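Local coordinates for uncharacterized protein (Plasmodium falciparum, PDB 1ZSO), which is of unknown function but belongs to a family of eukaryotic CXXC-motif proteins and may bind zinc, at the interface of chains A and B. Sequence-based numbering; all coordinates share one arbitrary frame. Chains: chain A/B, hypothetical protein.

The interface of chains A and B. Residues chain A 72, 75; chain B 121, 137, 139.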
loop_
_atom_site.group_PDB
_atom_site.type_symbol
_atom_site.label_atom_id
_atom_site.label_comp_id
_atom_site.label_asym_id
_atom_site.label_seq_id
_atom_site.Cartn_x
_atom_site.Cartn_y
_atom_site.Cartn_z
ATOM N N LYS A 72 3.297 9.258 -2.236
ATOM C CA LYS A 72 4.062 10.373 -2.736
ATOM C C LYS A 72 3.469 10.779 -4.083
ATOM O O LYS A 72 3.667 10.094 -5.083
ATOM C CB LYS A 72 5.498 9.920 -2.950
ATOM C CG LYS A 72 6.438 11.063 -3.245
ATOM C CD LYS A 72 7.792 10.855 -2.654
ATOM C CE LYS A 72 8.902 11.011 -3.708
ATOM N NZ LYS A 72 8.893 12.333 -4.341
ATOM N N GLU A 75 7.232 13.966 -7.632
ATOM C CA GLU A 75 8.614 13.725 -7.224
ATOM C C GLU A 75 9.118 14.740 -6.185
ATOM O O GLU A 75 10.202 14.560 -5.640
ATOM C CB GLU A 75 9.569 13.532 -8.437
ATOM C CG GLU A 75 10.183 14.728 -9.074
ATOM C CD GLU A 75 11.266 14.313 -10.149
ATOM O OE1 GLU A 75 11.406 13.087 -10.456
ATOM O OE2 GLU A 75 11.974 15.209 -10.663
ATOM N N ASN B 121 14.239 8.944 -6.326
ATOM C CA ASN B 121 15.289 9.911 -6.023
ATOM C C ASN B 121 15.670 9.913 -4.565
ATOM O O ASN B 121 15.896 10.959 -3.988
ATOM C CB ASN B 121 14.907 11.315 -6.519
ATOM C CG ASN B 121 13.421 11.484 -6.679
ATOM O OD1 ASN B 121 12.899 11.463 -7.808
ATOM N ND2 ASN B 121 12.713 11.625 -5.551
ATOM N N ASN B 137 19.029 11.665 -7.483
ATOM C CA ASN B 137 17.891 11.432 -8.361
ATOM C C ASN B 137 18.312 10.652 -9.574
ATOM O O ASN B 137 19.110 11.131 -10.363
ATOM C CB ASN B 137 17.262 12.741 -8.828
ATOM C CG ASN B 137 16.135 12.509 -9.827
ATOM O OD1 ASN B 137 15.643 11.373 -9.956
ATOM N ND2 ASN B 137 15.696 13.584 -10.528
ATOM N N SER B 139 15.753 8.952 -11.394
ATOM C CA SER B 139 14.581 8.720 -12.195
ATOM C C SER B 139 14.853 9.037 -13.662
ATOM O O SER B 139 14.238 8.426 -14.529
ATOM C CB SER B 139 13.351 9.496 -11.688
ATOM O OG SER B 139 13.434 10.868 -11.976
#
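A:Glu75 reaches across to a polar trio on chain B, B:Asn121, B:Asn137 and B:Ser139, its length letting it span the gap, though the attraction is probably modest. Beyond CG its chain runs extended (chi2 172°), which brings the carboxylate up against the trio, OE1 facing B:Asn121 and B:Ser139 and OE2 facing B:Asn137. The carboxylate stands almost square to both amides, its plane turned 86° from that of B:Asn121. B:Asn121 sets its oxygen, OD1, 3.4 Å from OE1 of A:Glu75, a meeting of two acceptors that probably adds little attraction. Its ND2 lies 3.9 Å from the A:Glu75 backbone O, beyond a bond, and NZ of A:Lys72 is another donor, no partner. The bent lysine chain brings that ammonium group near, where its charge may help balance the acid. B:Asn137 ND2 stays 4.1 Å from OE2 of A:Glu75, too long for a direct bond. Its main work is within chain B: OD1 accepts the B:Ser139 backbone N at 2.8 Å and, in the carbonyl plane on a lone pair, B:Ser139 OG at 3.0 Å. This double grip fixes the amide's rotation and mainly commits the small serine hydroxyl, whose 3.4 Å approach from OG to A:Glu75 OE1 is at most a weak bond. Two-fold symmetry repeats the patch, though the structure alone does not show whether the dimer is biological. Loops form it: after strand 69-71 on chain A, between strands 112-117 and 123-127 and after strand 136-136 on chain B.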